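Glyoxalase-like domain protein (Staphylococcus aureus, PDB 3P8A) is of unknown function but belongs to the glyoxalase-like (VOC) family, built mainly of antiparallel beta sheets, whose members often bind small molecules or metals. Local coordinates at residues 154-167 and 198-212. Residues are numbered along the deposited sequence; the frame is centred on the assembly and turned at random.
Sequences IMNQDDDEIKPPFF and SKNRSQTVSNWLKWF
Three aromatic side chains of helix 201-212, W208, W211 and F212, meet the ends of strands 147-155 and 166-170 and the loop between them. I154 lays CG2 over one face of W211, 3.9 Å from the centroid of its six-membered ring and 16° off the normal, a CH-pi contact; its chi1 of -69° sets CG2 anti to the backbone N, while CD1 reaches W211 CB and F212 CE1. P164 CB meets W211 CZ3 at 3.7 Å. P165 CG makes a second CH-pi contact over a face of W208, whose opposite face bears T204 CG2 of its own helix. P165 CD also packs on F212 CZ, and F167 CZ approaches F212 CE1 at 3.6 Å with the ring planes 56° apart.

No direct hydrogen bond crosses the interface; three waters bridge it instead. One donates to I162 O and accepts from W208 NE1 in the indole plane; another joins D159 O to N207 ND2; the third links E161 OE1 and K199 NZ. E161 OE1 is also hydrogen-bonded to S243 OG, which accepts from K199 N as well. S198 OG accepts from N200 N (3.0 Å), an ST turn, and shares a hydrogen bond with T204 OG1.

The helix follows strand 189-198 of the seven-stranded sheet, and T204 and W208 touch I237 of strand 234-239; its aromatic face on the proline-containing loop thus links both sheets of this glyoxalase-like fold.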
loop_
_atom_site.group_PDB
_atom_site.type_symbol
_atom_site.label_atom_id
_atom_site.label_comp_id
_atom_site.label_asym_id
_atom_site.label_seq_id
_atom_site.Cartn_x
_atom_site.Cartn_y
_atom_site.Cartn_z
ATOM N N ILE A 154 -9.240 5.003 -7.336
ATOM C CA ILE A 154 -9.599 6.380 -7.647
ATOM C C ILE A 154 -8.982 6.714 -8.999
ATOM O O ILE A 154 -7.803 6.458 -9.219
ATOM C CB ILE A 154 -9.127 7.342 -6.535
ATOM C CG1 ILE A 154 -9.944 7.106 -5.247
ATOM C CG2 ILE A 154 -9.209 8.819 -7.007
ATOM C CD1 ILE A 154 -9.339 7.723 -4.021
HETATM N N MSE A 155 -9.779 7.278 -9.915
HETATM C CA MSE A 155 -9.264 7.714 -11.204
HETATM C C MSE A 155 -9.329 9.256 -11.309
HETATM O O MSE A 155 -10.335 9.831 -11.747
HETATM C CB MSE A 155 -9.981 7.016 -12.354
HETATM C CG MSE A 155 -9.125 6.913 -13.577
HETATM SE SE MSE A 155 -10.194 7.244 -15.122
HETATM C CE MSE A 155 -9.956 9.196 -15.161
ATOM N N ASN A 156 -8.267 9.915 -10.855
ATOM C CA ASN A 156 -8.185 11.369 -10.873
ATOM C C ASN A 156 -8.020 11.906 -12.297
ATOM O O ASN A 156 -7.068 11.530 -12.987
ATOM C CB ASN A 156 -7.075 11.868 -9.943
ATOM C CG ASN A 156 -7.069 13.358 -9.678
ATOM O OD1 ASN A 156 -6.069 13.914 -9.224
ATOM N ND2 ASN A 156 -8.173 14.041 -9.938
ATOM N N GLN A 157 -8.979 12.770 -12.731
ATOM C CA GLN A 157 -9.019 13.405 -14.056
ATOM C C GLN A 157 -7.944 14.486 -14.173
ATOM O O GLN A 157 -7.466 14.771 -15.276
ATOM C CB GLN A 157 -10.408 13.989 -14.345
ATOM C CG GLN A 157 -11.050 13.446 -15.632
ATOM C CD GLN A 157 -11.849 12.170 -15.446
ATOM O OE1 GLN A 157 -12.288 11.820 -14.340
ATOM N NE2 GLN A 157 -12.091 11.463 -16.541
ATOM N N ASP A 158 -7.565 15.078 -13.029
ATOM C CA ASP A 158 -6.504 16.065 -12.931
ATOM C C ASP A 158 -5.180 15.288 -12.704
ATOM O O ASP A 158 -5.179 14.051 -12.661
ATOM C CB ASP A 158 -6.814 17.046 -11.773
ATOM C CG ASP A 158 -6.547 18.531 -11.998
ATOM O OD1 ASP A 158 -5.733 19.111 -11.232
ATOM O OD2 ASP A 158 -7.221 19.141 -12.874
ATOM N N ASP A 159 -4.063 16.026 -12.578
ATOM C CA ASP A 159 -2.740 15.452 -12.382
ATOM C C ASP A 159 -2.548 14.858 -10.983
ATOM O O ASP A 159 -3.013 15.427 -9.985
ATOM C CB ASP A 159 -1.650 16.516 -12.618
ATOM C CG ASP A 159 -1.527 17.044 -14.034
ATOM O OD1 ASP A 159 -1.801 16.275 -14.987
ATOM O OD2 ASP A 159 -1.097 18.199 -14.195
ATOM N N ASP A 160 -1.822 13.732 -10.921
ATOM C CA ASP A 160 -1.441 13.084 -9.675
ATOM C C ASP A 160 0.060 13.053 -9.622
ATOM O O ASP A 160 0.681 12.432 -10.483
ATOM C CB ASP A 160 -1.958 11.621 -9.587
ATOM C CG ASP A 160 -3.450 11.452 -9.417
ATOM O OD1 ASP A 160 -4.016 12.058 -8.474
ATOM O OD2 ASP A 160 -4.048 10.660 -10.187
ATOM N N GLU A 161 0.667 13.709 -8.624
ATOM C CA GLU A 161 2.102 13.558 -8.443
ATOM C C GLU A 161 2.322 12.155 -7.857
ATOM O O GLU A 161 3.266 11.454 -8.218
ATOM C CB GLU A 161 2.668 14.609 -7.457
ATOM C CG GLU A 161 2.803 15.996 -8.051
ATOM C CD GLU A 161 3.830 16.162 -9.147
ATOM O OE1 GLU A 161 4.754 15.317 -9.240
ATOM O OE2 GLU A 161 3.703 17.145 -9.914
ATOM N N ILE A 162 1.402 11.752 -6.980
ATOM C CA ILE A 162 1.440 10.508 -6.211
ATOM C C ILE A 162 0.332 9.596 -6.639
ATOM O O ILE A 162 -0.816 10.031 -6.725
ATOM C CB ILE A 162 1.310 10.871 -4.680
ATOM C CG1 ILE A 162 2.455 11.756 -4.208
ATOM C CG2 ILE A 162 1.146 9.642 -3.785
ATOM C CD1 ILE A 162 3.896 11.201 -4.521
ATOM N N LYS A 163 0.650 8.307 -6.843
ATOM C CA LYS A 163 -0.393 7.365 -7.238
ATOM C C LYS A 163 -1.381 7.283 -6.085
ATOM O O LYS A 163 -0.951 7.075 -4.941
ATOM C CB LYS A 163 0.172 5.969 -7.552
ATOM C CG LYS A 163 -0.852 5.062 -8.225
ATOM C CD LYS A 163 -0.886 5.297 -9.707
ATOM C CE LYS A 163 -1.735 4.264 -10.398
ATOM N NZ LYS A 163 -1.627 4.444 -11.869
ATOM N N PRO A 164 -2.694 7.519 -6.344
ATOM C CA PRO A 164 -3.657 7.490 -5.244
ATOM C C PRO A 164 -3.706 6.154 -4.518
ATOM O O PRO A 164 -3.801 5.106 -5.167
ATOM C CB PRO A 164 -5.012 7.753 -5.950
ATOM C CG PRO A 164 -4.649 8.506 -7.188
ATOM C CD PRO A 164 -3.369 7.827 -7.627
ATOM N N PRO A 165 -3.726 6.177 -3.173
ATOM C CA PRO A 165 -3.963 4.934 -2.418
ATOM C C PRO A 165 -5.291 4.315 -2.876
ATOM O O PRO A 165 -6.194 5.035 -3.328
ATOM C CB PRO A 165 -4.086 5.419 -0.969
ATOM C CG PRO A 165 -3.315 6.682 -0.935
ATOM C CD PRO A 165 -3.591 7.333 -2.259
ATOM N N PHE A 166 -5.394 2.988 -2.797
ATOM C CA PHE A 166 -6.577 2.268 -3.250
ATOM C C PHE A 166 -7.213 1.513 -2.097
ATOM O O PHE A 166 -6.654 1.488 -0.999
ATOM C CB PHE A 166 -6.262 1.374 -4.464
ATOM C CG PHE A 166 -5.268 0.271 -4.199
ATOM C CD1 PHE A 166 -3.903 0.519 -4.246
ATOM C CD2 PHE A 166 -5.697 -1.028 -3.943
ATOM C CE1 PHE A 166 -2.988 -0.507 -4.015
ATOM C CE2 PHE A 166 -4.778 -2.053 -3.728
ATOM C CZ PHE A 166 -3.431 -1.790 -3.774
ATOM N N PHE A 167 -8.421 0.975 -2.325
ATOM C CA PHE A 167 -9.210 0.354 -1.269
ATOM C C PHE A 167 -9.322 -1.143 -1.437
ATOM O O PHE A 167 -9.366 -1.637 -2.556
ATOM C CB PHE A 167 -10.634 0.964 -1.271
ATOM C CG PHE A 167 -10.694 2.472 -1.134
ATOM C CD1 PHE A 167 -10.790 3.069 0.116
ATOM C CD2 PHE A 167 -10.726 3.288 -2.263
ATOM C CE1 PHE A 167 -10.860 4.465 0.243
ATOM C CE2 PHE A 167 -10.781 4.679 -2.134
ATOM C CZ PHE A 167 -10.888 5.255 -0.875
ATOM N N SER A 198 6.543 14.566 -2.217
ATOM C CA SER A 198 5.722 15.064 -3.322
ATOM C C SER A 198 6.255 16.364 -3.912
ATOM O O SER A 198 6.594 17.285 -3.158
ATOM C CB SER A 198 4.283 15.262 -2.879
ATOM O OG SER A 198 3.523 15.778 -3.962
ATOM N N LYS A 199 6.223 16.477 -5.252
ATOM C CA LYS A 199 6.635 17.725 -5.920
ATOM C C LYS A 199 5.512 18.748 -5.893
ATOM O O LYS A 199 5.700 19.893 -6.309
ATOM C CB LYS A 199 7.090 17.467 -7.370
ATOM C CG LYS A 199 8.435 16.774 -7.471
ATOM C CD LYS A 199 8.831 16.542 -8.935
ATOM C CE LYS A 199 8.186 15.316 -9.525
ATOM N NZ LYS A 199 8.674 15.077 -10.917
ATOM N N ASN A 200 4.340 18.344 -5.385
ATOM C CA ASN A 200 3.186 19.215 -5.223
ATOM C C ASN A 200 2.422 18.804 -3.973
ATOM O O ASN A 200 1.340 18.244 -4.047
ATOM C CB ASN A 200 2.287 19.213 -6.494
ATOM C CG ASN A 200 1.339 20.388 -6.541
ATOM O OD1 ASN A 200 1.206 21.145 -5.582
ATOM N ND2 ASN A 200 0.622 20.540 -7.645
ATOM N N ARG A 201 3.009 19.070 -2.812
ATOM C CA ARG A 201 2.430 18.709 -1.522
ATOM C C ARG A 201 1.036 19.234 -1.324
ATOM O O ARG A 201 0.187 18.505 -0.830
ATOM C CB ARG A 201 3.344 19.183 -0.389
ATOM C CG ARG A 201 2.773 18.961 1.006
ATOM C CD ARG A 201 3.836 19.075 2.067
ATOM N NE ARG A 201 4.608 20.323 2.007
ATOM C CZ ARG A 201 4.598 21.266 2.954
ATOM N NH1 ARG A 201 3.775 21.172 3.991
ATOM N NH2 ARG A 201 5.392 22.319 2.853
ATOM N N SER A 202 0.800 20.507 -1.701
ATOM C CA SER A 202 -0.511 21.142 -1.546
ATOM C C SER A 202 -1.607 20.351 -2.192
ATOM O O SER A 202 -2.647 20.113 -1.572
ATOM C CB SER A 202 -0.484 22.571 -2.077
ATOM O OG SER A 202 -0.035 23.403 -1.028
ATOM N N GLN A 203 -1.354 19.899 -3.422
ATOM C CA GLN A 203 -2.271 19.071 -4.199
ATOM C C GLN A 203 -2.459 17.710 -3.582
ATOM O O GLN A 203 -3.605 17.262 -3.483
ATOM C CB GLN A 203 -1.795 18.922 -5.646
ATOM C CG GLN A 203 -2.902 18.478 -6.601
ATOM C CD GLN A 203 -4.136 19.353 -6.574
ATOM O OE1 GLN A 203 -4.089 20.573 -6.807
ATOM N NE2 GLN A 203 -5.275 18.734 -6.282
ATOM N N THR A 204 -1.350 17.038 -3.175
ATOM C CA THR A 204 -1.445 15.689 -2.569
ATOM C C THR A 204 -2.306 15.715 -1.311
ATOM O O THR A 204 -3.171 14.858 -1.152
ATOM C CB THR A 204 -0.076 15.061 -2.313
ATOM O OG1 THR A 204 0.707 15.157 -3.501
ATOM C CG2 THR A 204 -0.181 13.589 -1.950
ATOM N N VAL A 205 -2.076 16.710 -0.437
ATOM C CA VAL A 205 -2.831 16.901 0.814
ATOM C C VAL A 205 -4.337 17.129 0.552
ATOM O O VAL A 205 -5.192 16.445 1.144
ATOM C CB VAL A 205 -2.192 18.022 1.666
ATOM C CG1 VAL A 205 -3.052 18.365 2.892
ATOM C CG2 VAL A 205 -0.781 17.628 2.093
ATOM N N SER A 206 -4.643 18.083 -0.338
ATOM C CA SER A 206 -6.004 18.452 -0.741
ATOM C C SER A 206 -6.765 17.214 -1.234
ATOM O O SER A 206 -7.886 16.972 -0.782
ATOM C CB SER A 206 -5.960 19.548 -1.812
ATOM O OG SER A 206 -7.233 19.771 -2.396
ATOM N N ASN A 207 -6.132 16.406 -2.111
ATOM C CA ASN A 207 -6.710 15.184 -2.660
ATOM C C ASN A 207 -6.942 14.130 -1.599
ATOM O O ASN A 207 -8.014 13.535 -1.583
ATOM C CB ASN A 207 -5.823 14.586 -3.764
ATOM C CG ASN A 207 -5.930 15.322 -5.066
ATOM O OD1 ASN A 207 -6.861 16.093 -5.283
ATOM N ND2 ASN A 207 -4.965 15.110 -5.942
ATOM N N TRP A 208 -5.939 13.875 -0.735
ATOM C CA TRP A 208 -6.049 12.866 0.318
ATOM C C TRP A 208 -7.057 13.255 1.389
ATOM O O TRP A 208 -7.760 12.381 1.901
ATOM C CB TRP A 208 -4.694 12.550 0.931
ATOM C CG TRP A 208 -3.785 11.712 0.065
ATOM C CD1 TRP A 208 -3.683 11.735 -1.295
ATOM C CD2 TRP A 208 -2.746 10.846 0.529
ATOM N NE1 TRP A 208 -2.678 10.885 -1.713
ATOM C CE2 TRP A 208 -2.093 10.319 -0.612
ATOM C CE3 TRP A 208 -2.335 10.416 1.802
ATOM C CZ2 TRP A 208 -1.048 9.389 -0.514
ATOM C CZ3 TRP A 208 -1.311 9.483 1.899
ATOM C CH2 TRP A 208 -0.675 8.985 0.753
ATOM N N LEU A 209 -7.178 14.553 1.708
ATOM C CA LEU A 209 -8.217 14.976 2.678
ATOM C C LEU A 209 -9.625 14.723 2.118
ATOM O O LEU A 209 -10.504 14.252 2.842
ATOM C CB LEU A 209 -8.076 16.456 3.043
ATOM C CG LEU A 209 -6.868 16.834 3.882
ATOM C CD1 LEU A 209 -6.632 18.326 3.829
ATOM C CD2 LEU A 209 -6.999 16.337 5.308
ATOM N N LYS A 210 -9.794 14.974 0.815
ATOM C CA LYS A 210 -11.034 14.831 0.074
ATOM C C LYS A 210 -11.428 13.367 -0.053
ATOM O O LYS A 210 -12.528 12.992 0.368
ATOM C CB LYS A 210 -10.861 15.448 -1.313
ATOM C CG LYS A 210 -12.151 15.924 -1.964
ATOM C CD LYS A 210 -11.928 16.438 -3.386
ATOM C CE LYS A 210 -11.418 17.868 -3.486
ATOM N NZ LYS A 210 -12.497 18.868 -3.291
ATOM N N TRP A 211 -10.518 12.533 -0.597
ATOM C CA TRP A 211 -10.748 11.116 -0.846
ATOM C C TRP A 211 -10.801 10.225 0.399
ATOM O O TRP A 211 -11.603 9.296 0.447
ATOM C CB TRP A 211 -9.683 10.570 -1.796
ATOM C CG TRP A 211 -9.537 11.288 -3.107
ATOM C CD1 TRP A 211 -10.519 11.907 -3.825
ATOM C CD2 TRP A 211 -8.362 11.312 -3.931
ATOM N NE1 TRP A 211 -10.012 12.369 -5.021
ATOM C CE2 TRP A 211 -8.691 12.015 -5.112
ATOM C CE3 TRP A 211 -7.043 10.844 -3.762
ATOM C CZ2 TRP A 211 -7.751 12.277 -6.111
ATOM C CZ3 TRP A 211 -6.115 11.091 -4.758
ATOM C CH2 TRP A 211 -6.466 11.800 -5.915
ATOM N N PHE A 212 -9.951 10.478 1.381
ATOM C CA PHE A 212 -9.873 9.578 2.542
ATOM C C PHE A 212 -10.440 10.077 3.839
ATOM O O PHE A 212 -10.299 9.398 4.863
ATOM C CB PHE A 212 -8.441 9.018 2.690
ATOM C CG PHE A 212 -7.827 8.607 1.372
ATOM C CD1 PHE A 212 -8.399 7.592 0.601
ATOM C CD2 PHE A 212 -6.704 9.256 0.879
ATOM C CE1 PHE A 212 -7.858 7.238 -0.634
ATOM C CE2 PHE A 212 -6.164 8.909 -0.363
ATOM C CZ PHE A 212 -6.742 7.899 -1.112
HETATM O O HOH W 1 -4.872 16.277 -8.422
HETATM O O HOH W 2 6.212 13.231 -11.198
HETATM O O HOH W 3 -2.537 10.803 -4.595
#